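Beta-galactoside alpha-2,6-sialyltransferase (Photobacterium sp., PDB 2Z4T) is a sialyltransferase of GT-B fold that probably transfers sialic acid from a CMP-linked donor to galactose-containing acceptors such as lactose, in alpha-2,6 linkage. Local coordinates at residues 82-87 with 191-196; 338-343 with 435-440; 372-377 with 464-469. All coordinates share one frame; numbering follows the deposited sequence.

In the fold
From the N terminus, the chain first builds an immunoglobulin-like beta-sandwich. Contact 1 then closes a loop of 103 residues by bringing residues 82-87 of that sandwich against 191-196, the loop leading into and the start of strand 194-201 in the first half of the GT-B fold. Contacts 2 and 3 come later, in series with contact 1 and on the opposite side of the chain's centre, closing loops of 91 and 86 residues. They cross, since 372-377 falls within the loop of contact 2 and 464-469 beyond its end. Contact 2 joins the start of helix 342-349 and the turn before it to the loop leaving helix 431-436; contact 3 ties helix 371-386 to the loop after strand 460-465.

Contact 1: residues 82-87 with 191-196; sequences PRLDDD and KHRLNV
Over one face of the Arg193 guanidinium lie Leu84 CB and the backbone N of Asp86, while Asp87 OD1 stands at its edge, near the plane. This single carboxylate oxygen receives both terminal nitrogens, Arg193 NH1 at 2.9 Å and Arg193 NH2 at 3.0 Å from Asp87 OD1. Both hydrogen bonds are weak and well short of straight, and the carboxylate is turned 69° from the guanidinium plane, so the salt bridge is not a flat, two-oxygen pairing. Arg193 CG sits between the backbone N and the carbonyl carbon (chi1 58°); from there the chain runs extended to NE, its CD passing 3.2 Å from Leu84 O.

A second flat group, the His192 ring, has Arg83 CD over a face, 4.0 Å from the ring centroid. This CH-pi contact is less certain, because it belongs to one of two modelled conformers of His192.

Arg193 NH2 also forms a salt bridge with Asp36, and Asp87 OD1 accepts a bond from the backbone N of Ala114. At this exposed seam between the immunoglobulin-like domain and the GT-B region, one cation shared by two carboxylates is consistent with a polar, charge-sharing link beside modest aliphatic packing.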
loop_
_atom_site.group_PDB
_atom_site.type_symbol
_atom_site.label_atom_id
_atom_site.label_comp_id
_atom_site.label_asym_id
_atom_site.label_seq_id
_atom_site.Cartn_x
_atom_site.Cartn_y
_atom_site.Cartn_z
ATOM N N PRO A 82 -3.175 5.130 32.862
ATOM C CA PRO A 82 -2.757 3.949 33.617
ATOM C C PRO A 82 -2.320 2.823 32.685
ATOM O O PRO A 82 -2.470 2.944 31.460
ATOM C CB PRO A 82 -4.029 3.538 34.354
ATOM C CG PRO A 82 -5.125 3.971 33.482
ATOM C CD PRO A 82 -4.640 5.216 32.750
ATOM N N ARG A 83 -1.761 1.760 33.265
ATOM C CA ARG A 83 -1.501 0.523 32.551
ATOM C C ARG A 83 -2.770 -0.301 32.648
ATOM O O ARG A 83 -3.290 -0.509 33.739
ATOM C CB ARG A 83 -0.349 -0.234 33.195
ATOM C CG ARG A 83 0.954 0.478 33.089
ATOM C CD ARG A 83 2.092 -0.386 33.530
ATOM N NE ARG A 83 2.282 -0.365 34.978
ATOM C CZ ARG A 83 3.163 -1.135 35.615
ATOM N NH1 ARG A 83 3.933 -1.988 34.934
ATOM N NH2 ARG A 83 3.270 -1.061 36.937
ATOM N N LEU A 84 -3.277 -0.770 31.510
ATOM C CA LEU A 84 -4.572 -1.453 31.500
ATOM C C LEU A 84 -4.516 -2.782 30.783
ATOM O O LEU A 84 -3.567 -3.058 30.048
ATOM C CB LEU A 84 -5.642 -0.579 30.838
ATOM C CG LEU A 84 -5.909 0.796 31.424
ATOM C CD1 LEU A 84 -6.792 1.593 30.458
ATOM C CD2 LEU A 84 -6.546 0.655 32.826
ATOM N N ASP A 85 -5.548 -3.596 31.012
ATOM C CA ASP A 85 -5.761 -4.833 30.277
ATOM C C ASP A 85 -6.775 -4.628 29.157
ATOM O O ASP A 85 -6.739 -5.342 28.165
ATOM C CB ASP A 85 -6.263 -5.902 31.231
ATOM C CG ASP A 85 -5.248 -6.240 32.308
ATOM O OD1 ASP A 85 -4.049 -6.377 31.982
ATOM O OD2 ASP A 85 -5.650 -6.362 33.484
ATOM N N ASP A 86 -7.675 -3.658 29.346
ATOM C CA ASP A 86 -8.770 -3.366 28.428
ATOM C C ASP A 86 -8.986 -1.873 28.383
ATOM O O ASP A 86 -8.981 -1.204 29.428
ATOM C CB ASP A 86 -10.066 -4.016 28.908
ATOM C CG ASP A 86 -9.950 -5.512 29.042
ATOM O OD1 ASP A 86 -9.564 -6.181 28.059
ATOM O OD2 ASP A 86 -10.247 -6.027 30.130
ATOM N N ASP A 87 -9.185 -1.349 27.181
ATOM C CA ASP A 87 -9.490 0.052 26.972
ATOM C C ASP A 87 -10.547 0.522 27.951
ATOM O O ASP A 87 -11.467 -0.223 28.289
ATOM C CB ASP A 87 -9.971 0.281 25.535
ATOM C CG ASP A 87 -8.902 -0.066 24.487
ATOM O OD1 ASP A 87 -7.749 -0.446 24.866
ATOM O OD2 ASP A 87 -9.219 0.051 23.271
ATOM N N LYS A 191 6.233 -1.087 25.829
ATOM C CA LYS A 191 4.806 -0.865 25.981
ATOM C C LYS A 191 4.172 -1.966 26.826
ATOM O O LYS A 191 4.497 -3.157 26.673
ATOM C CB LYS A 191 4.145 -0.773 24.604
ATOM C CG LYS A 191 4.623 0.436 23.792
ATOM C CD LYS A 191 4.390 1.707 24.581
ATOM C CE LYS A 191 4.292 2.918 23.683
ATOM N NZ LYS A 191 5.636 3.301 23.208
ATOM N N HIS A 192 3.266 -1.607 27.720
ATOM C CA HIS A 192 2.808 -2.689 28.566
ATOM C C HIS A 192 1.857 -3.686 27.934
ATOM O O HIS A 192 1.962 -4.871 28.269
ATOM C CB HIS A 192 2.569 -2.303 30.032
ATOM C CG HIS A 192 3.849 -2.238 30.800
ATOM N ND1 HIS A 192 4.248 -3.228 31.669
ATOM C CD2 HIS A 192 4.877 -1.359 30.733
ATOM C CE1 HIS A 192 5.444 -2.932 32.147
ATOM N NE2 HIS A 192 5.847 -1.804 31.594
ATOM N N ARG A 193 1.023 -3.253 26.990
ATOM C CA ARG A 193 0.310 -4.150 26.083
ATOM C C ARG A 193 0.484 -3.470 24.713
ATOM O O ARG A 193 0.601 -2.248 24.655
ATOM C CB ARG A 193 -1.173 -4.302 26.463
ATOM C CG ARG A 193 -1.936 -2.969 26.482
ATOM C CD ARG A 193 -3.404 -3.108 26.823
ATOM N NE ARG A 193 -3.992 -1.786 27.065
ATOM C CZ ARG A 193 -5.259 -1.458 26.791
ATOM N NH1 ARG A 193 -6.093 -2.356 26.247
ATOM N NH2 ARG A 193 -5.695 -0.226 27.044
ATOM N N LEU A 194 0.526 -4.256 23.632
ATOM C CA LEU A 194 0.777 -3.727 22.293
ATOM C C LEU A 194 -0.020 -4.486 21.241
ATOM O O LEU A 194 0.108 -5.713 21.120
ATOM C CB LEU A 194 2.280 -3.755 21.951
ATOM C CG LEU A 194 2.703 -3.030 20.660
ATOM C CD1 LEU A 194 2.493 -1.492 20.750
ATOM C CD2 LEU A 194 4.150 -3.366 20.256
ATOM N N ASN A 195 -0.870 -3.754 20.520
ATOM C CA ASN A 195 -1.495 -4.276 19.313
ATOM C C ASN A 195 -0.606 -3.994 18.102
ATOM O O ASN A 195 -0.180 -2.852 17.888
ATOM C CB ASN A 195 -2.896 -3.689 19.106
ATOM C CG ASN A 195 -3.912 -4.236 20.102
ATOM O OD1 ASN A 195 -3.761 -5.342 20.641
ATOM N ND2 ASN A 195 -4.951 -3.458 20.354
ATOM N N VAL A 196 -0.306 -5.043 17.338
ATOM C CA VAL A 196 0.479 -4.906 16.099
ATOM C C VAL A 196 -0.320 -5.348 14.868
ATOM O O VAL A 196 -0.912 -6.435 14.845
ATOM C CB VAL A 196 1.810 -5.700 16.156
ATOM C CG1 VAL A 196 2.558 -5.596 14.841
ATOM C CG2 VAL A 196 2.678 -5.210 17.292
#

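Contact 2: residues 338-343 with 435-440; sequences VNFDKQ and MMTDML
Lys342 and Met439 make the nearest backbone approach, 7.7 Å between CA atoms, where the first turn of helix 342-349 faces the chain leaving helix 431-436. That helix ends in a Schellman motif: Asp438, with positive phi, donates its N to Met435 O, and Met439 N reaches back to Leu434 O.

Lys342 CG is anti to the backbone N (chi1 178°), and the chain continues extended to its ammonium group. Lys342 NZ donates to Thr437 O at 2.9 Å, in the carbonyl plane with a C=O...N angle of 148°. The acceptor belongs to the first residue past the helix, so the positive charge would suit the partial negative charge expected at a helix C terminus. Along the way the methylene groups cross Met439, with Lys342 CG 3.8 Å from Met439 CG. Bends at chi2 and chi3 bring Met439 CE to 3.8 Å from Lys342 O.

The Phe340 ring presents its edge to the second segment. Met439 CG lies in the ring plane, 3.9 Å from Phe340 CZ, and Thr437 OG1 is 3.4 Å from Phe340 CE2. That hydroxyl has its main polar partner in Val433 O, in the last turn of the preceding helix 431-436. Lys342 CA covers one ring face near the rim.

Around this buried junction, in the C-terminal, CMP-binding half of the GT-B fold, Phe340 also packs on Val433 and Leu434 and on Leu335 of helix 328-338. Met439 rests on Leu345, and its O bonds the OH of Tyr349, a magnesium-site residue. The two helices precede strands 356-360 and 443-447, neighbours in the parallel sheet.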
loop_
_atom_site.group_PDB
_atom_site.type_symbol
_atom_site.label_atom_id
_atom_site.label_comp_id
_atom_site.label_asym_id
_atom_site.label_seq_id
_atom_site.Cartn_x
_atom_site.Cartn_y
_atom_site.Cartn_z
ATOM N N VAL A 338 1.817 10.543 -3.443
ATOM C CA VAL A 338 2.165 9.841 -4.686
ATOM C C VAL A 338 2.755 10.772 -5.785
ATOM O O VAL A 338 3.157 10.298 -6.839
ATOM C CB VAL A 338 0.984 8.961 -5.255
ATOM C CG1 VAL A 338 0.300 8.158 -4.135
ATOM C CG2 VAL A 338 -0.037 9.828 -6.013
ATOM N N ASN A 339 2.821 12.076 -5.507
ATOM C CA ASN A 339 3.288 13.107 -6.461
ATOM C C ASN A 339 2.502 13.225 -7.770
ATOM O O ASN A 339 3.064 13.493 -8.838
ATOM C CB ASN A 339 4.804 13.042 -6.715
ATOM C CG ASN A 339 5.623 13.122 -5.425
ATOM O OD1 ASN A 339 5.265 13.839 -4.498
ATOM N ND2 ASN A 339 6.715 12.364 -5.359
ATOM N N PHE A 340 1.191 13.041 -7.669
ATOM C CA PHE A 340 0.318 13.267 -8.807
ATOM C C PHE A 340 -0.295 14.670 -8.795
ATOM O O PHE A 340 -1.124 15.010 -7.947
ATOM C CB PHE A 340 -0.772 12.190 -8.908
ATOM C CG PHE A 340 -1.671 12.347 -10.116
ATOM C CD1 PHE A 340 -1.154 12.785 -11.341
ATOM C CD2 PHE A 340 -3.023 12.043 -10.034
ATOM C CE1 PHE A 340 -1.971 12.918 -12.454
ATOM C CE2 PHE A 340 -3.844 12.181 -11.144
ATOM C CZ PHE A 340 -3.310 12.627 -12.362
ATOM N N ASP A 341 0.138 15.490 -9.735
ATOM C CA ASP A 341 -0.484 16.780 -9.937
ATOM C C ASP A 341 -1.583 16.630 -11.007
ATOM O O ASP A 341 -1.328 16.673 -12.215
ATOM C CB ASP A 341 0.577 17.803 -10.337
ATOM C CG ASP A 341 0.014 19.210 -10.502
ATOM O OD1 ASP A 341 -1.210 19.454 -10.285
ATOM O OD2 ASP A 341 0.830 20.079 -10.864
ATOM N N LYS A 342 -2.802 16.437 -10.530
ATOM C CA LYS A 342 -3.942 16.163 -11.373
ATOM C C LYS A 342 -4.299 17.308 -12.298
ATOM O O LYS A 342 -4.522 17.090 -13.501
ATOM C CB LYS A 342 -5.135 15.811 -10.501
ATOM C CG LYS A 342 -6.386 15.554 -11.259
ATOM C CD LYS A 342 -7.483 15.045 -10.362
ATOM C CE LYS A 342 -8.811 15.351 -11.024
ATOM N NZ LYS A 342 -9.847 14.373 -10.637
ATOM N N GLN A 343 -4.354 18.526 -11.746
ATOM C CA GLN A 343 -4.754 19.712 -12.514
ATOM C C GLN A 343 -3.767 19.943 -13.693
ATOM O O GLN A 343 -4.170 20.349 -14.794
ATOM C CB GLN A 343 -4.926 20.937 -11.578
ATOM C CG GLN A 343 -5.451 22.285 -12.210
ATOM C CD GLN A 343 -6.643 22.110 -13.188
ATOM O OE1 GLN A 343 -7.721 21.622 -12.816
ATOM N NE2 GLN A 343 -6.438 22.511 -14.446
ATOM N N MET A 435 -6.691 5.930 -12.686
ATOM C CA MET A 435 -8.010 5.312 -12.693
ATOM C C MET A 435 -8.878 5.853 -11.559
ATOM O O MET A 435 -10.015 6.233 -11.798
ATOM C CB MET A 435 -7.918 3.795 -12.580
ATOM C CG MET A 435 -9.258 3.077 -12.727
ATOM S SD MET A 435 -9.094 1.319 -12.302
ATOM C CE MET A 435 -8.701 1.487 -10.549
ATOM N N MET A 436 -8.326 5.887 -10.345
ATOM C CA MET A 436 -9.055 6.296 -9.144
ATOM C C MET A 436 -9.416 7.766 -9.155
ATOM O O MET A 436 -10.411 8.150 -8.536
ATOM C CB MET A 436 -8.254 5.990 -7.877
ATOM C CG MET A 436 -8.042 4.497 -7.640
ATOM S SD MET A 436 -7.435 4.159 -6.003
ATOM C CE MET A 436 -5.719 4.653 -6.139
ATOM N N THR A 437 -8.623 8.580 -9.849
ATOM C CA THR A 437 -8.901 10.007 -9.939
ATOM C C THR A 437 -9.708 10.379 -11.197
ATOM O O THR A 437 -9.948 11.566 -11.474
ATOM C CB THR A 437 -7.607 10.845 -9.877
ATOM O OG1 THR A 437 -6.723 10.437 -10.927
ATOM C CG2 THR A 437 -6.883 10.683 -8.483
ATOM N N ASP A 438 -10.140 9.361 -11.949
ATOM C CA ASP A 438 -10.910 9.578 -13.187
ATOM C C ASP A 438 -10.106 10.416 -14.188
ATOM O O ASP A 438 -10.608 11.377 -14.745
ATOM C CB ASP A 438 -12.270 10.219 -12.874
ATOM C CG ASP A 438 -13.208 10.214 -14.068
ATOM O OD1 ASP A 438 -13.144 9.266 -14.910
ATOM O OD2 ASP A 438 -14.024 11.171 -14.175
ATOM N N MET A 439 -8.847 10.033 -14.384
ATOM C CA MET A 439 -7.877 10.757 -15.205
ATOM C C MET A 439 -7.318 9.821 -16.270
ATOM O O MET A 439 -6.201 10.004 -16.768
ATOM C CB MET A 439 -6.731 11.292 -14.339
ATOM C CG MET A 439 -7.052 12.550 -13.517
ATOM S SD MET A 439 -7.731 13.885 -14.533
ATOM C CE MET A 439 -6.289 14.421 -15.463
ATOM N N LEU A 440 -8.096 8.802 -16.607
ATOM C CA LEU A 440 -7.766 7.967 -17.743
ATOM C C LEU A 440 -7.918 8.762 -19.040
ATOM O O LEU A 440 -8.871 9.521 -19.213
ATOM C CB LEU A 440 -8.650 6.718 -17.748
ATOM C CG LEU A 440 -8.155 5.429 -17.060
ATOM C CD1 LEU A 440 -6.909 5.582 -16.220
ATOM C CD2 LEU A 440 -9.296 4.729 -16.305
#

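Contact 3: residues 372-377 with 464-469; sequences EYYAKQ and VFTSTE
Tyr373 carries the tight part of the contact, its ring sandwiched between two aliphatic carbons. Glu469 CG sits over the centre of one face, 3.6 Å from the centroid and 12° off the normal, a CH-pi contact; Gln377 CG, from the next helical turn, covers the opposite face near the rim. The Glu469 carboxylate is almost parallel to the ring, with 14° between the planes. Ser467 O lies at the edge, in the ring plane. Tyr373 OH is 3.1 Å from Ser467 O and 3.2 Å from Thr468 O, and its one proton may go to either. With CG anti to the backbone N (chi1 164°), the ring leaves helix 371-386 toward the loop.

In the C-terminal Rossmann-like half of the GT-B fold, the contact joins helix 371-386, which follows strand 356-360, to the loop after strand 460-465 of the same six-stranded parallel sheet.

The looser, solvent-facing part is where the hydroxyl end of Tyr374, itself a buried residue, meets exposed Thr466 and a water. The two side chains cross at about a right angle, with Tyr374 OH 3.6 Å from Thr466 CG2. The water links Tyr374 OH to Ser467 O through two weak bonds. Trp500 also meets the Tyr374 ring edge-to-face.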
loop_
_atom_site.group_PDB
_atom_site.type_symbol
_atom_site.label_atom_id
_atom_site.label_comp_id
_atom_site.label_asym_id
_atom_site.label_seq_id
_atom_site.Cartn_x
_atom_site.Cartn_y
_atom_site.Cartn_z
ATOM N N GLU A 372 18.638 -1.376 -22.847
ATOM C CA GLU A 372 18.667 -0.557 -24.058
ATOM C C GLU A 372 17.784 -1.185 -25.119
ATOM O O GLU A 372 17.109 -0.486 -25.887
ATOM C CB GLU A 372 20.086 -0.336 -24.566
ATOM C CG GLU A 372 20.909 0.482 -23.581
ATOM C CD GLU A 372 22.343 0.709 -24.022
ATOM O OE1 GLU A 372 22.899 -0.136 -24.771
ATOM O OE2 GLU A 372 22.922 1.739 -23.594
ATOM N N TYR A 373 17.773 -2.516 -25.124
ATOM C CA TYR A 373 16.968 -3.292 -26.054
ATOM C C TYR A 373 15.487 -3.081 -25.708
ATOM O O TYR A 373 14.645 -2.952 -26.601
ATOM C CB TYR A 373 17.368 -4.767 -25.977
ATOM C CG TYR A 373 16.373 -5.700 -26.603
ATOM C CD1 TYR A 373 16.185 -5.726 -27.994
ATOM C CD2 TYR A 373 15.613 -6.558 -25.819
ATOM C CE1 TYR A 373 15.261 -6.582 -28.574
ATOM C CE2 TYR A 373 14.668 -7.427 -26.399
ATOM C CZ TYR A 373 14.502 -7.434 -27.769
ATOM O OH TYR A 373 13.581 -8.287 -28.342
ATOM N N TYR A 374 15.201 -3.024 -24.403
ATOM C CA TYR A 374 13.872 -2.710 -23.895
ATOM C C TYR A 374 13.432 -1.314 -24.327
ATOM O O TYR A 374 12.273 -1.117 -24.695
ATOM C CB TYR A 374 13.813 -2.857 -22.365
ATOM C CG TYR A 374 13.346 -4.222 -21.908
ATOM C CD1 TYR A 374 14.043 -5.384 -22.274
ATOM C CD2 TYR A 374 12.195 -4.359 -21.126
ATOM C CE1 TYR A 374 13.599 -6.660 -21.870
ATOM C CE2 TYR A 374 11.739 -5.640 -20.717
ATOM C CZ TYR A 374 12.450 -6.778 -21.091
ATOM O OH TYR A 374 12.007 -8.023 -20.689
ATOM N N ALA A 375 14.345 -0.348 -24.311
ATOM C CA ALA A 375 13.972 0.984 -24.721
ATOM C C ALA A 375 13.651 0.975 -26.212
ATOM O O ALA A 375 12.614 1.510 -26.637
ATOM C CB ALA A 375 15.062 1.955 -24.417
ATOM N N LYS A 376 14.521 0.348 -27.000
ATOM C CA LYS A 376 14.382 0.382 -28.446
ATOM C C LYS A 376 13.092 -0.325 -28.892
ATOM O O LYS A 376 12.393 0.156 -29.785
ATOM C CB LYS A 376 15.654 -0.122 -29.139
ATOM C CG LYS A 376 15.479 -0.580 -30.600
ATOM C CD LYS A 376 16.841 -0.879 -31.258
ATOM C CE LYS A 376 16.829 -2.119 -32.172
ATOM N NZ LYS A 376 16.063 -1.848 -33.408
ATOM N N GLN A 377 12.752 -1.422 -28.229
ATOM C CA GLN A 377 11.499 -2.126 -28.508
ATOM C C GLN A 377 10.217 -1.334 -28.164
ATOM O O GLN A 377 9.235 -1.356 -28.928
ATOM C CB GLN A 377 11.481 -3.491 -27.827
ATOM C CG GLN A 377 12.446 -4.509 -28.463
ATOM C CD GLN A 377 12.342 -4.599 -30.000
ATOM O OE1 GLN A 377 11.273 -4.876 -30.547
ATOM N NE2 GLN A 377 13.463 -4.344 -30.693
ATOM N N VAL A 464 1.093 -5.482 -25.473
ATOM C CA VAL A 464 2.156 -6.179 -26.170
ATOM C C VAL A 464 3.028 -6.843 -25.139
ATOM O O VAL A 464 3.377 -6.230 -24.130
ATOM C CB VAL A 464 2.982 -5.231 -27.065
ATOM C CG1 VAL A 464 4.171 -5.966 -27.675
ATOM C CG2 VAL A 464 2.102 -4.634 -28.154
ATOM N N PHE A 465 3.361 -8.101 -25.391
ATOM C CA PHE A 465 4.236 -8.854 -24.520
ATOM C C PHE A 465 5.668 -8.803 -25.016
ATOM O O PHE A 465 5.937 -8.618 -26.197
ATOM C CB PHE A 465 3.785 -10.312 -24.428
ATOM C CG PHE A 465 2.472 -10.499 -23.746
ATOM C CD1 PHE A 465 2.422 -10.943 -22.434
ATOM C CD2 PHE A 465 1.282 -10.241 -24.414
ATOM C CE1 PHE A 465 1.193 -11.117 -21.795
ATOM C CE2 PHE A 465 0.050 -10.411 -23.775
ATOM C CZ PHE A 465 0.005 -10.841 -22.465
ATOM N N THR A 466 6.561 -9.002 -24.065
ATOM C CA THR A 466 7.998 -9.063 -24.200
ATOM C C THR A 466 8.550 -10.201 -25.090
ATOM O O THR A 466 7.998 -11.278 -25.154
ATOM C CB THR A 466 8.498 -9.147 -22.751
ATOM O OG1 THR A 466 8.763 -7.813 -22.282
ATOM C CG2 THR A 466 9.687 -10.084 -22.546
ATOM N N SER A 467 9.639 -9.927 -25.791
ATOM C CA SER A 467 10.365 -10.923 -26.563
ATOM C C SER A 467 11.829 -10.724 -26.247
ATOM O O SER A 467 12.241 -9.620 -25.897
ATOM C CB SER A 467 10.152 -10.717 -28.064
ATOM O OG SER A 467 8.854 -11.096 -28.463
ATOM N N THR A 468 12.624 -11.782 -26.355
ATOM C CA THR A 468 14.080 -11.643 -26.165
ATOM C C THR A 468 14.682 -11.425 -27.551
ATOM O O THR A 468 13.953 -11.475 -28.552
ATOM C CB THR A 468 14.730 -12.876 -25.449
ATOM O OG1 THR A 468 14.360 -14.094 -26.120
ATOM C CG2 THR A 468 14.312 -12.956 -23.968
ATOM N N GLU A 469 15.989 -11.169 -27.624
ATOM C CA GLU A 469 16.656 -11.029 -28.933
ATOM C C GLU A 469 16.838 -12.390 -29.633
ATOM O O GLU A 469 17.459 -12.485 -30.698
ATOM C CB GLU A 469 18.005 -10.327 -28.781
ATOM C CG GLU A 469 17.924 -8.914 -28.241
ATOM C CD GLU A 469 19.109 -8.062 -28.663
ATOM O OE1 GLU A 469 19.728 -7.423 -27.781
ATOM O OE2 GLU A 469 19.417 -8.034 -29.876
HETATM O O HOH W 1 12.874 -10.359 -23.038
#